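Local coordinates for protein NEQ263 (PDB 5BN3) that probably binds nucleotide as the B-type subunit of an archaeal ATP synthase core, pairing with the A-type chain in a six-chain assembly, at residues 65-68 and 69-72; 174-178 and 179-183; 199-202 and 203-206; 210-214 and 215-219; 257-260 and 261-265. All coordinates share one frame; numbering follows the deposited sequence.

All five contacts are local, between neighbouring residues, and follow one another along the chain with none nested or crossing. Interaction 1 shapes the loop between strands 62-64 and 73-75. Interaction 2 ends helix 166-178, and the backbone carbonyl of its Met183 touches Ile70 of interaction 1. Interactions 3 and 4 share helix 196-215: the first sits at a proline kink, the second at the C-terminal end and the loop toward strand 220-226. There Arg219 makes a salt bridge to Glu67, joining interactions 1 and 4. In interaction 5, helix 255-263 and the residues just after it are tied back to interactions 3 and 4 by the salt bridges Arg204-Asp258 and Glu211-Arg265.

Interaction 1: residues 65-68 and 69-72; sequences VSED and YIGG
Glu67 O accepts a hydrogen bond from Ile70 N at 3.2 Å, in a loop joining strands 62-64 and 73-75 that runs from an ST turn at Ser66 into a type II beta turn from Tyr69 to Gly72. The amide stands above the Glu67 carbonyl plane. Ile70 CG1, anti to its carbonyl carbon (chi1 -53°), is set beside the backbone N and over the same oxygen, 3.4 Å from Glu67 O. The isoleucine lies alongside the Glu67 side chain, whose OE1 makes a salt bridge to Arg219. An alanine here lacks CG1 and CD1, and would probably leave Glu67 CB without its apolar neighbour and Glu67 O less covered. In the ST turn, Ser66 OG accepts from Asp68 N at 3.2 Å; a short hydroxyl side chain suits that task. Gly71, with phi 99°, sits where a CB would crowd the preceding carbonyl. Tyr69 lies back along the chain, its OH bonded to Ala64 O, and the ring edge meets Ser66 O in plane, with CD1 3.5 Å from that oxygen.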
loop_
_atom_site.group_PDB
_atom_site.type_symbol
_atom_site.label_atom_id
_atom_site.label_comp_id
_atom_site.label_asym_id
_atom_site.label_seq_id
_atom_site.Cartn_x
_atom_site.Cartn_y
_atom_site.Cartn_z
ATOM N N VAL B 65 -23.447 6.657 -40.803
ATOM C CA VAL B 65 -24.605 6.655 -39.912
ATOM C C VAL B 65 -25.919 6.595 -40.689
ATOM O O VAL B 65 -26.113 7.324 -41.664
ATOM C CB VAL B 65 -24.608 7.867 -38.954
ATOM C CG1 VAL B 65 -23.470 7.755 -37.952
ATOM C CG2 VAL B 65 -24.506 9.172 -39.727
ATOM N N SER B 66 -26.808 5.711 -40.246
ATOM C CA SER B 66 -28.130 5.548 -40.841
ATOM C C SER B 66 -28.960 4.650 -39.940
ATOM O O SER B 66 -28.458 4.136 -38.938
ATOM C CB SER B 66 -28.033 4.932 -42.239
ATOM O OG SER B 66 -27.554 3.599 -42.184
ATOM N N GLU B 67 -30.223 4.451 -40.297
ATOM C CA GLU B 67 -31.090 3.567 -39.531
ATOM C C GLU B 67 -30.920 2.117 -39.968
ATOM O O GLU B 67 -31.647 1.237 -39.510
ATOM C CB GLU B 67 -32.555 3.995 -39.661
ATOM C CG GLU B 67 -32.846 5.390 -39.135
ATOM C CD GLU B 67 -34.305 5.580 -38.769
ATOM O OE1 GLU B 67 -35.036 4.569 -38.695
ATOM O OE2 GLU B 67 -34.721 6.736 -38.546
ATOM N N ASP B 68 -29.955 1.877 -40.853
ATOM C CA ASP B 68 -29.668 0.532 -41.343
ATOM C C ASP B 68 -29.150 -0.394 -40.240
ATOM O O ASP B 68 -29.345 -1.608 -40.300
ATOM C CB ASP B 68 -28.659 0.583 -42.496
ATOM C CG ASP B 68 -29.235 1.207 -43.757
ATOM O OD1 ASP B 68 -30.474 1.329 -43.854
ATOM O OD2 ASP B 68 -28.445 1.560 -44.658
ATOM N N TYR B 69 -28.488 0.182 -39.238
ATOM C CA TYR B 69 -27.938 -0.593 -38.125
ATOM C C TYR B 69 -29.033 -1.271 -37.311
ATOM O O TYR B 69 -28.814 -2.324 -36.711
ATOM C CB TYR B 69 -27.101 0.304 -37.207
ATOM C CG TYR B 69 -25.816 0.788 -37.828
ATOM C CD1 TYR B 69 -25.777 1.963 -38.557
ATOM C CD2 TYR B 69 -24.639 0.071 -37.683
ATOM C CE1 TYR B 69 -24.610 2.407 -39.124
ATOM C CE2 TYR B 69 -23.462 0.510 -38.250
ATOM C CZ TYR B 69 -23.454 1.679 -38.969
ATOM O OH TYR B 69 -22.285 2.124 -39.537
ATOM N N ILE B 70 -30.209 -0.654 -37.293
ATOM C CA ILE B 70 -31.336 -1.171 -36.526
ATOM C C ILE B 70 -31.773 -2.536 -37.057
ATOM O O ILE B 70 -32.116 -2.676 -38.233
ATOM C CB ILE B 70 -32.521 -0.182 -36.546
ATOM C CG1 ILE B 70 -32.051 1.203 -36.090
ATOM C CG2 ILE B 70 -33.650 -0.683 -35.661
ATOM C CD1 ILE B 70 -33.137 2.262 -36.097
ATOM N N GLY B 71 -31.745 -3.539 -36.184
ATOM C CA GLY B 71 -32.065 -4.903 -36.571
ATOM C C GLY B 71 -30.825 -5.737 -36.827
ATOM O O GLY B 71 -30.917 -6.933 -37.116
ATOM N N GLY B 72 -29.657 -5.110 -36.711
ATOM C CA GLY B 72 -28.408 -5.779 -37.026
ATOM C C GLY B 72 -27.471 -6.008 -35.854
ATOM O O GLY B 72 -27.643 -5.434 -34.776
#

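Interaction 2: residues 174-178 and 179-183; sequences DEFIN and TKAIM
Glu175 O is gripped twice by Thr179, through OG1 at 2.7 Å and through the backbone N at 2.9 Å, the two donors coming from opposite faces of the carbonyl plane. They lie at the C-terminal end of helix 166-178, which closes in a Schellman motif: Lys180 turns to positive phi (61°), and two bonds run back into the last turn, Ala181 N to Phe176 O at 2.7 Å, in the carbonyl plane, and Lys180 N to Ile177 O. Threonine suits its place because its OG1, set between the backbone N and the carbonyl carbon (chi1 60°), folds back onto the helix while CG2 lies against the Glu175 carboxylate. A valine in place of Thr179 has no hydroxyl, and Glu175 O would probably be left with the backbone amide alone of its two donors. Phe176 O also takes an extra, weak bond from Ile182 N. These bonds occupy carbonyls that the ending helix would otherwise leave without helical partners. Past Lys180 the chain returns along the helix end, so that apolar side chains meet across the motif. Ile182 points toward the helix, its CD1 4.0 Å from Phe176 CB, while the Phe176 side chain packs on Leu145 of helix 140-151. Ile177 and Ile182 lie side by side, pointing the same way, with their CG1 atoms 3.8 Å apart.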
loop_
_atom_site.group_PDB
_atom_site.type_symbol
_atom_site.label_atom_id
_atom_site.label_comp_id
_atom_site.label_asym_id
_atom_site.label_seq_id
_atom_site.Cartn_x
_atom_site.Cartn_y
_atom_site.Cartn_z
ATOM N N ASP B 174 -30.518 -13.328 -27.090
ATOM C CA ASP B 174 -31.618 -14.286 -26.992
ATOM C C ASP B 174 -32.867 -13.704 -26.324
ATOM O O ASP B 174 -33.986 -14.015 -26.725
ATOM C CB ASP B 174 -31.160 -15.562 -26.274
ATOM C CG ASP B 174 -30.164 -16.372 -27.092
ATOM O OD1 ASP B 174 -29.968 -16.058 -28.286
ATOM O OD2 ASP B 174 -29.587 -17.333 -26.540
ATOM N N GLU B 175 -32.678 -12.863 -25.310
ATOM C CA GLU B 175 -33.804 -12.218 -24.632
ATOM C C GLU B 175 -34.464 -11.177 -25.533
ATOM O O GLU B 175 -35.689 -11.052 -25.558
ATOM C CB GLU B 175 -33.349 -11.579 -23.313
ATOM C CG GLU B 175 -34.427 -10.790 -22.569
ATOM C CD GLU B 175 -35.358 -11.665 -21.739
ATOM O OE1 GLU B 175 -35.374 -12.897 -21.944
ATOM O OE2 GLU B 175 -36.077 -11.115 -20.876
ATOM N N PHE B 176 -33.649 -10.436 -26.282
ATOM C CA PHE B 176 -34.168 -9.457 -27.235
ATOM C C PHE B 176 -34.970 -10.147 -28.335
ATOM O O PHE B 176 -35.967 -9.611 -28.819
ATOM C CB PHE B 176 -33.027 -8.634 -27.843
ATOM C CG PHE B 176 -32.440 -7.620 -26.899
ATOM C CD1 PHE B 176 -33.168 -7.162 -25.809
ATOM C CD2 PHE B 176 -31.161 -7.121 -27.102
ATOM C CE1 PHE B 176 -32.631 -6.227 -24.941
ATOM C CE2 PHE B 176 -30.618 -6.186 -26.236
ATOM C CZ PHE B 176 -31.355 -5.738 -25.154
ATOM N N ILE B 177 -34.526 -11.340 -28.718
ATOM C CA ILE B 177 -35.219 -12.141 -29.721
ATOM C C ILE B 177 -36.537 -12.695 -29.174
ATOM O O ILE B 177 -37.573 -12.615 -29.834
ATOM C CB ILE B 177 -34.313 -13.290 -30.237
ATOM C CG1 ILE B 177 -33.206 -12.722 -31.132
ATOM C CG2 ILE B 177 -35.121 -14.327 -31.003
ATOM C CD1 ILE B 177 -32.173 -13.741 -31.568
ATOM N N ASN B 178 -36.497 -13.243 -27.963
ATOM C CA ASN B 178 -37.689 -13.825 -27.348
ATOM C C ASN B 178 -38.752 -12.794 -26.969
ATOM O O ASN B 178 -39.937 -13.114 -26.916
ATOM C CB ASN B 178 -37.307 -14.669 -26.129
ATOM C CG ASN B 178 -36.427 -15.851 -26.489
ATOM O OD1 ASN B 178 -36.396 -16.294 -27.639
ATOM N ND2 ASN B 178 -35.707 -16.372 -25.503
ATOM N N THR B 179 -38.319 -11.563 -26.703
ATOM C CA THR B 179 -39.235 -10.472 -26.371
ATOM C C THR B 179 -39.588 -9.636 -27.603
ATOM O O THR B 179 -40.305 -8.637 -27.498
ATOM C CB THR B 179 -38.650 -9.545 -25.280
ATOM O OG1 THR B 179 -37.420 -8.973 -25.741
ATOM C CG2 THR B 179 -38.391 -10.328 -24.002
ATOM N N LYS B 180 -39.070 -10.052 -28.758
ATOM C CA LYS B 180 -39.301 -9.373 -30.041
ATOM C C LYS B 180 -38.798 -7.929 -30.077
ATOM O O LYS B 180 -39.339 -7.094 -30.801
ATOM C CB LYS B 180 -40.779 -9.435 -30.452
ATOM C CG LYS B 180 -41.375 -10.838 -30.430
ATOM C CD LYS B 180 -42.681 -10.907 -31.214
ATOM C CE LYS B 180 -42.464 -11.449 -32.624
ATOM N NZ LYS B 180 -41.620 -10.556 -33.466
ATOM N N ALA B 181 -37.755 -7.644 -29.306
ATOM C CA ALA B 181 -37.148 -6.318 -29.311
ATOM C C ALA B 181 -35.960 -6.265 -30.268
ATOM O O ALA B 181 -35.408 -5.195 -30.526
ATOM C CB ALA B 181 -36.715 -5.933 -27.909
ATOM N N ILE B 182 -35.582 -7.427 -30.796
ATOM C CA ILE B 182 -34.387 -7.562 -31.630
ATOM C C ILE B 182 -34.434 -6.738 -32.924
ATOM O O ILE B 182 -33.406 -6.234 -33.383
ATOM C CB ILE B 182 -34.091 -9.056 -31.945
ATOM C CG1 ILE B 182 -32.699 -9.227 -32.557
ATOM C CG2 ILE B 182 -35.163 -9.655 -32.850
ATOM C CD1 ILE B 182 -31.576 -8.984 -31.578
ATOM N N MET B 183 -35.624 -6.584 -33.501
ATOM C CA MET B 183 -35.761 -5.863 -34.764
ATOM C C MET B 183 -35.595 -4.356 -34.592
ATOM O O MET B 183 -35.254 -3.648 -35.541
ATOM C CB MET B 183 -37.099 -6.181 -35.438
ATOM C CG MET B 183 -37.340 -7.664 -35.665
ATOM S SD MET B 183 -38.556 -7.994 -36.957
ATOM C CE MET B 183 -37.653 -7.468 -38.413
#

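Interaction 3: residues 199-202 and 203-206; sequences KIYT and PRVA
Lys199 O faces the ring of Pro203, with CD 3.3 Å away where an amide N-H would stand in a regular helix. Proline has no hydrogen to give, and helix 196-215 is kinked here. Ile200 O, the next carbonyl, takes its bond from a side chain: Arg204 NH1 donates to it at 2.9 Å, with the oxygen in the guanidinium plane and the nitrogen above the carbonyl plane. The Arg204 chain, extended from CG to NE, runs back along the helix to reach it, and CD passes near the Tyr201 ring. From Tyr201 O onward the regular pattern resumes, for Val205 N lies nearly along the C=O axis, 2.9 Å from that oxygen. Thr202 O accepts from Ala206 N at 3.2 Å, while Thr202 OG1 bonds to Glu198 O within the helix and to Ser190 OG on strand 185-190. Ala206, with only a methyl, packs on Ile158 and Ala160 of strand 156-162, consistent with a close approach. Arg204 NH2 makes a salt bridge to Asp258, and NH1 also bonds to Tyr231 OH. One guanidinium thus satisfies a carbonyl at the kink and ties this helix to helices 228-241 and 255-263, with its charge probably balanced by that aspartate.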
loop_
_atom_site.group_PDB
_atom_site.type_symbol
_atom_site.label_atom_id
_atom_site.label_comp_id
_atom_site.label_asym_id
_atom_site.label_seq_id
_atom_site.Cartn_x
_atom_site.Cartn_y
_atom_site.Cartn_z
ATOM N N LYS B 199 -12.113 -2.829 -28.610
ATOM C CA LYS B 199 -12.842 -2.722 -27.353
ATOM C C LYS B 199 -13.200 -1.276 -27.012
ATOM O O LYS B 199 -14.326 -0.993 -26.613
ATOM C CB LYS B 199 -12.048 -3.360 -26.206
ATOM C CG LYS B 199 -11.986 -4.887 -26.254
ATOM C CD LYS B 199 -11.476 -5.457 -24.932
ATOM C CE LYS B 199 -11.365 -6.977 -24.972
ATOM N NZ LYS B 199 -10.132 -7.446 -25.659
ATOM N N ILE B 200 -12.249 -0.360 -27.169
ATOM C CA ILE B 200 -12.514 1.034 -26.810
ATOM C C ILE B 200 -13.333 1.771 -27.869
ATOM O O ILE B 200 -13.928 2.810 -27.584
ATOM C CB ILE B 200 -11.227 1.831 -26.477
ATOM C CG1 ILE B 200 -10.353 2.006 -27.718
ATOM C CG2 ILE B 200 -10.457 1.166 -25.338
ATOM C CD1 ILE B 200 -9.425 3.204 -27.627
ATOM N N TYR B 201 -13.366 1.233 -29.085
ATOM C CA TYR B 201 -14.196 1.800 -30.148
ATOM C C TYR B 201 -15.653 1.351 -30.046
ATOM O O TYR B 201 -16.549 2.021 -30.556
ATOM C CB TYR B 201 -13.629 1.450 -31.530
ATOM C CG TYR B 201 -12.528 2.375 -31.999
ATOM C CD1 TYR B 201 -11.948 3.292 -31.134
ATOM C CD2 TYR B 201 -12.086 2.346 -33.314
ATOM C CE1 TYR B 201 -10.948 4.143 -31.562
ATOM C CE2 TYR B 201 -11.088 3.196 -33.751
ATOM C CZ TYR B 201 -10.524 4.092 -32.872
ATOM O OH TYR B 201 -9.529 4.940 -33.302
ATOM N N THR B 202 -15.883 0.223 -29.380
ATOM C CA THR B 202 -17.237 -0.326 -29.242
ATOM C C THR B 202 -18.258 0.676 -28.683
ATOM O O THR B 202 -19.297 0.897 -29.305
ATOM C CB THR B 202 -17.251 -1.636 -28.413
ATOM O OG1 THR B 202 -16.391 -2.600 -29.030
ATOM C CG2 THR B 202 -18.655 -2.197 -28.321
ATOM N N PRO B 203 -17.970 1.297 -27.521
ATOM C CA PRO B 203 -18.979 2.244 -27.039
ATOM C C PRO B 203 -19.033 3.509 -27.888
ATOM O O PRO B 203 -20.062 4.176 -27.900
ATOM C CB PRO B 203 -18.496 2.580 -25.625
ATOM C CG PRO B 203 -17.019 2.376 -25.683
ATOM C CD PRO B 203 -16.826 1.198 -26.592
ATOM N N ARG B 204 -17.944 3.834 -28.580
ATOM C CA ARG B 204 -17.897 5.044 -29.400
ATOM C C ARG B 204 -18.748 4.942 -30.665
ATOM O O ARG B 204 -19.443 5.894 -31.027
ATOM C CB ARG B 204 -16.446 5.403 -29.746
ATOM C CG ARG B 204 -15.668 6.014 -28.582
ATOM C CD ARG B 204 -14.211 6.263 -28.936
ATOM N NE ARG B 204 -13.549 7.113 -27.946
ATOM C CZ ARG B 204 -12.948 6.662 -26.849
ATOM N NH1 ARG B 204 -12.917 5.361 -26.595
ATOM N NH2 ARG B 204 -12.378 7.512 -26.007
ATOM N N VAL B 205 -18.700 3.795 -31.339
ATOM C CA VAL B 205 -19.531 3.608 -32.526
ATOM C C VAL B 205 -21.003 3.482 -32.132
ATOM O O VAL B 205 -21.885 3.958 -32.844
ATOM C CB VAL B 205 -19.077 2.397 -33.401
ATOM C CG1 VAL B 205 -17.589 2.475 -33.693
ATOM C CG2 VAL B 205 -19.397 1.077 -32.729
ATOM N N ALA B 206 -21.259 2.860 -30.984
ATOM C CA ALA B 206 -22.621 2.696 -30.486
ATOM C C ALA B 206 -23.251 4.038 -30.125
ATOM O O ALA B 206 -24.429 4.281 -30.402
ATOM C CB ALA B 206 -22.631 1.770 -29.282
#

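Interaction 4: residues 210-214 and 215-219; sequences AEYLA and FEKNR
Tyr212 O accepts two backbone bonds, from Glu216 N at 3.0 Å and from Lys217 N at 3.1 Å, the second nearly in line with the carbonyl. Just before it, Phe215 N donates to Glu211 O, and further on Arg219 N reaches Leu213 O at 3.1 Å. The donor thus moves from four residues ahead of its acceptor to five, then six, as helix 196-215 unwinds. Asn218, at positive phi, turns the chain sharply, and its CA makes a CA-H...O contact with Ala214 O. Beyond this turn begins strand 220-226, so the contact forms the helix-to-strand link of an alpha/beta nucleotide-binding domain of the P-loop NTPase class. Arg219 runs its extended chain past Leu213 toward Glu67, whereas Glu216 OE2 pairs with Arg92. With CG opposite the backbone N (chi1 172°), the Tyr212 ring is carried out over the Glu216 and Lys217 side chains, which come up to the same side of it. The Glu216 side chain crosses that of Tyr212 at about a right angle, its carboxylate plane turned 45° from the ring and OE1 3.5 Å from CE1 of Tyr212. Lys217 runs alongside, CG 3.9 Å from CE2 of Tyr212; the methylenes of a lysine give the ring an apolar neighbour while its charged end leads away. On Phe215, the methyl of Ala214 sits over one ring face in a CH-pi contact, CB 4.1 Å from the ring centroid and 17° off its normal. The same phenylalanine packs against Tyr98 of the neighbouring alpha chain.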
loop_
_atom_site.group_PDB
_atom_site.type_symbol
_atom_site.label_atom_id
_atom_site.label_comp_id
_atom_site.label_asym_id
_atom_site.label_seq_id
_atom_site.Cartn_x
_atom_site.Cartn_y
_atom_site.Cartn_z
ATOM N N ALA B 210 -26.181 6.362 -31.623
ATOM C CA ALA B 210 -27.200 6.838 -30.693
ATOM C C ALA B 210 -27.464 8.333 -30.849
ATOM O O ALA B 210 -28.615 8.771 -30.823
ATOM C CB ALA B 210 -26.798 6.520 -29.269
ATOM N N GLU B 211 -26.396 9.110 -30.999
ATOM C CA GLU B 211 -26.515 10.556 -31.176
ATOM C C GLU B 211 -27.183 10.898 -32.502
ATOM O O GLU B 211 -27.921 11.879 -32.597
ATOM C CB GLU B 211 -25.140 11.223 -31.104
ATOM C CG GLU B 211 -24.540 11.286 -29.709
ATOM C CD GLU B 211 -23.119 11.809 -29.720
ATOM O OE1 GLU B 211 -22.468 11.748 -30.788
ATOM O OE2 GLU B 211 -22.650 12.287 -28.665
ATOM N N TYR B 212 -26.910 10.097 -33.527
ATOM C CA TYR B 212 -27.542 10.281 -34.827
ATOM C C TYR B 212 -29.039 10.017 -34.727
ATOM O O TYR B 212 -29.852 10.825 -35.169
ATOM C CB TYR B 212 -26.910 9.352 -35.871
ATOM C CG TYR B 212 -27.637 9.345 -37.197
ATOM C CD1 TYR B 212 -27.464 10.377 -38.109
ATOM C CD2 TYR B 212 -28.494 8.307 -37.536
ATOM C CE1 TYR B 212 -28.127 10.377 -39.321
ATOM C CE2 TYR B 212 -29.163 8.300 -38.745
ATOM C CZ TYR B 212 -28.974 9.336 -39.633
ATOM O OH TYR B 212 -29.635 9.332 -40.838
ATOM N N LEU B 213 -29.398 8.880 -34.140
ATOM C CA LEU B 213 -30.799 8.495 -34.005
ATOM C C LEU B 213 -31.593 9.462 -33.124
ATOM O O LEU B 213 -32.721 9.832 -33.453
ATOM C CB LEU B 213 -30.906 7.068 -33.455
ATOM C CG LEU B 213 -30.419 5.936 -34.363
ATOM C CD1 LEU B 213 -30.581 4.579 -33.693
ATOM C CD2 LEU B 213 -31.173 5.965 -35.675
ATOM N N ALA B 214 -30.996 9.880 -32.012
ATOM C CA ALA B 214 -31.699 10.711 -31.039
ATOM C C ALA B 214 -31.786 12.179 -31.442
ATOM O O ALA B 214 -32.828 12.816 -31.275
ATOM C CB ALA B 214 -31.047 10.586 -29.671
ATOM N N PHE B 215 -30.689 12.718 -31.966
ATOM C CA PHE B 215 -30.585 14.160 -32.174
ATOM C C PHE B 215 -30.691 14.595 -33.636
ATOM O O PHE B 215 -30.795 15.788 -33.919
ATOM C CB PHE B 215 -29.299 14.690 -31.529
ATOM C CG PHE B 215 -29.188 14.362 -30.064
ATOM C CD1 PHE B 215 -30.306 14.422 -29.245
ATOM C CD2 PHE B 215 -27.978 13.968 -29.515
ATOM C CE1 PHE B 215 -30.217 14.112 -27.898
ATOM C CE2 PHE B 215 -27.881 13.655 -28.167
ATOM C CZ PHE B 215 -29.003 13.727 -27.359
ATOM N N GLU B 216 -30.663 13.638 -34.558
ATOM C CA GLU B 216 -30.897 13.939 -35.969
ATOM C C GLU B 216 -32.224 13.361 -36.450
ATOM O O GLU B 216 -32.923 13.978 -37.252
ATOM C CB GLU B 216 -29.746 13.434 -36.848
ATOM C CG GLU B 216 -28.492 14.296 -36.811
ATOM C CD GLU B 216 -27.797 14.360 -38.160
ATOM O OE1 GLU B 216 -28.359 13.829 -39.142
ATOM O OE2 GLU B 216 -26.696 14.946 -38.242
ATOM N N LYS B 217 -32.572 12.179 -35.954
ATOM C CA LYS B 217 -33.832 11.544 -36.327
ATOM C C LYS B 217 -34.887 11.726 -35.237
ATOM O O LYS B 217 -35.971 11.142 -35.310
ATOM C CB LYS B 217 -33.617 10.060 -36.641
ATOM C CG LYS B 217 -32.560 9.803 -37.706
ATOM C CD LYS B 217 -32.845 10.567 -38.995
ATOM C CE LYS B 217 -34.098 10.059 -39.692
ATOM N NZ LYS B 217 -34.427 10.859 -40.912
ATOM N N ASN B 218 -34.558 12.537 -34.234
ATOM C CA ASN B 218 -35.498 12.919 -33.176
ATOM C C ASN B 218 -36.164 11.755 -32.441
ATOM O O ASN B 218 -37.377 11.762 -32.237
ATOM C CB ASN B 218 -36.575 13.865 -33.726
ATOM C CG ASN B 218 -35.991 15.113 -34.364
ATOM O OD1 ASN B 218 -34.805 15.412 -34.217
ATOM N ND2 ASN B 218 -36.834 15.858 -35.070
ATOM N N ARG B 219 -35.369 10.767 -32.036
ATOM C CA ARG B 219 -35.891 9.604 -31.320
ATOM C C ARG B 219 -35.461 9.583 -29.858
ATOM O O ARG B 219 -34.505 10.257 -29.468
ATOM C CB ARG B 219 -35.405 8.307 -31.975
ATOM C CG ARG B 219 -35.828 8.100 -33.419
ATOM C CD ARG B 219 -35.135 6.870 -33.994
ATOM N NE ARG B 219 -35.544 6.572 -35.365
ATOM C CZ ARG B 219 -36.473 5.680 -35.690
ATOM N NH1 ARG B 219 -37.095 4.993 -34.742
ATOM N NH2 ARG B 219 -36.783 5.473 -36.961
#

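Interaction 5: residues 257-260 and 261-265; sequences TDLA and SIYER
Leu259 O receives two backbone bonds, Tyr263 N at 2.9 Å in the carbonyl plane and almost straight (174° at the hydrogen), and Ile262 N from above that plane. Ser261 N to Thr257 O and Glu264 N to Ala260 O continue the backbone bonding. One side-chain bond joins them: Ser261 OG donates to Asp258 O at 2.6 Å. Its chi1 of 79° places the hydroxyl between the backbone N and the carbonyl carbon, turned back over the preceding turn, a position that a small serine fits readily. These bonds complete the last turns of helix 255-263, in the nucleotide-binding domain, where Ala260 packs on Ser287 of the neighbouring alpha chain. In apolar contact, Leu259 and Tyr263 run side by side, CB of Leu259 lying 3.9 Å from CE2 of Tyr263. A polar atom covers the ring face: Leu259 O stands 3.3 Å above the Tyr263 plane, toward the rim, while the tyrosine OH bonds to Thr295. The charged side chains pair with other parts of the fold. Asp258 OD2 meets Tyr231 OH; just past the helix, Glu264 pairs with Lys129, and Arg265 reaches Glu211 through NH2 and Ile94 O through NH1.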
loop_
_atom_site.group_PDB
_atom_site.type_symbol
_atom_site.label_atom_id
_atom_site.label_comp_id
_atom_site.label_asym_id
_atom_site.label_seq_id
_atom_site.Cartn_x
_atom_site.Cartn_y
_atom_site.Cartn_z
ATOM N N THR B 257 -11.400 11.380 -17.503
ATOM C CA THR B 257 -11.752 12.166 -18.679
ATOM C C THR B 257 -12.208 11.275 -19.837
ATOM O O THR B 257 -13.146 11.612 -20.553
ATOM C CB THR B 257 -10.579 13.070 -19.112
ATOM O OG1 THR B 257 -10.241 13.949 -18.032
ATOM C CG2 THR B 257 -10.954 13.901 -20.326
ATOM N N ASP B 258 -11.554 10.130 -20.007
ATOM C CA ASP B 258 -11.934 9.213 -21.073
ATOM C C ASP B 258 -13.295 8.571 -20.811
ATOM O O ASP B 258 -14.116 8.455 -21.721
ATOM C CB ASP B 258 -10.867 8.140 -21.271
ATOM C CG ASP B 258 -11.179 7.226 -22.432
ATOM O OD1 ASP B 258 -10.768 7.540 -23.569
ATOM O OD2 ASP B 258 -11.846 6.195 -22.214
ATOM N N LEU B 259 -13.537 8.156 -19.570
ATOM C CA LEU B 259 -14.839 7.605 -19.197
ATOM C C LEU B 259 -15.941 8.640 -19.400
ATOM O O LEU B 259 -17.038 8.317 -19.860
ATOM C CB LEU B 259 -14.823 7.114 -17.745
ATOM C CG LEU B 259 -14.041 5.831 -17.448
ATOM C CD1 LEU B 259 -14.047 5.518 -15.954
ATOM C CD2 LEU B 259 -14.615 4.662 -18.233
ATOM N N ALA B 260 -15.640 9.889 -19.065
ATOM C CA ALA B 260 -16.595 10.976 -19.234
ATOM C C ALA B 260 -16.896 11.230 -20.703
ATOM O O ALA B 260 -18.026 11.556 -21.061
ATOM C CB ALA B 260 -16.077 12.232 -18.580
ATOM N N SER B 261 -15.885 11.076 -21.555
ATOM C CA SER B 261 -16.058 11.294 -22.991
ATOM C C SER B 261 -17.021 10.272 -23.589
ATOM O O SER B 261 -17.454 10.404 -24.733
ATOM C CB SER B 261 -14.712 11.237 -23.714
ATOM O OG SER B 261 -14.294 9.899 -23.906
ATOM N N ILE B 262 -17.349 9.250 -22.803
ATOM C CA ILE B 262 -18.356 8.267 -23.179
ATOM C C ILE B 262 -19.687 8.536 -22.470
ATOM O O ILE B 262 -20.724 8.668 -23.119
ATOM C CB ILE B 262 -17.866 6.847 -22.856
ATOM C CG1 ILE B 262 -16.707 6.475 -23.780
ATOM C CG2 ILE B 262 -18.982 5.833 -23.000
ATOM C CD1 ILE B 262 -16.204 5.094 -23.551
ATOM N N TYR B 263 -19.651 8.619 -21.140
ATOM C CA TYR B 263 -20.868 8.774 -20.338
ATOM C C TYR B 263 -21.646 10.056 -20.649
ATOM O O TYR B 263 -22.877 10.063 -20.610
ATOM C CB TYR B 263 -20.533 8.733 -18.843
ATOM C CG TYR B 263 -19.914 7.442 -18.350
ATOM C CD1 TYR B 263 -20.162 6.233 -18.985
ATOM C CD2 TYR B 263 -19.084 7.437 -17.238
ATOM C CE1 TYR B 263 -19.595 5.056 -18.521
ATOM C CE2 TYR B 263 -18.516 6.268 -16.771
ATOM C CZ TYR B 263 -18.775 5.084 -17.415
ATOM O OH TYR B 263 -18.206 3.923 -16.944
ATOM N N GLU B 264 -20.930 11.136 -20.950
ATOM C CA GLU B 264 -21.567 12.433 -21.193
ATOM C C GLU B 264 -22.182 12.556 -22.585
ATOM O O GLU B 264 -22.818 13.564 -22.902
ATOM C CB GLU B 264 -20.581 13.579 -20.941
ATOM C CG GLU B 264 -20.255 13.798 -19.468
ATOM C CD GLU B 264 -21.342 14.559 -18.725
ATOM O OE1 GLU B 264 -21.653 14.183 -17.575
ATOM O OE2 GLU B 264 -21.875 15.546 -19.277
ATOM N N ARG B 265 -21.993 11.534 -23.414
ATOM C CA ARG B 265 -22.673 11.476 -24.705
ATOM C C ARG B 265 -24.048 10.853 -24.498
ATOM O O ARG B 265 -24.377 9.806 -25.060
ATOM C CB ARG B 265 -21.851 10.686 -25.727
ATOM C CG ARG B 265 -20.537 11.368 -26.102
ATOM C CD ARG B 265 -19.696 10.507 -27.030
ATOM N NE ARG B 265 -20.170 10.538 -28.413
ATOM C CZ ARG B 265 -19.623 9.842 -29.406
ATOM N NH1 ARG B 265 -18.584 9.054 -29.172
ATOM N NH2 ARG B 265 -20.118 9.931 -30.631
#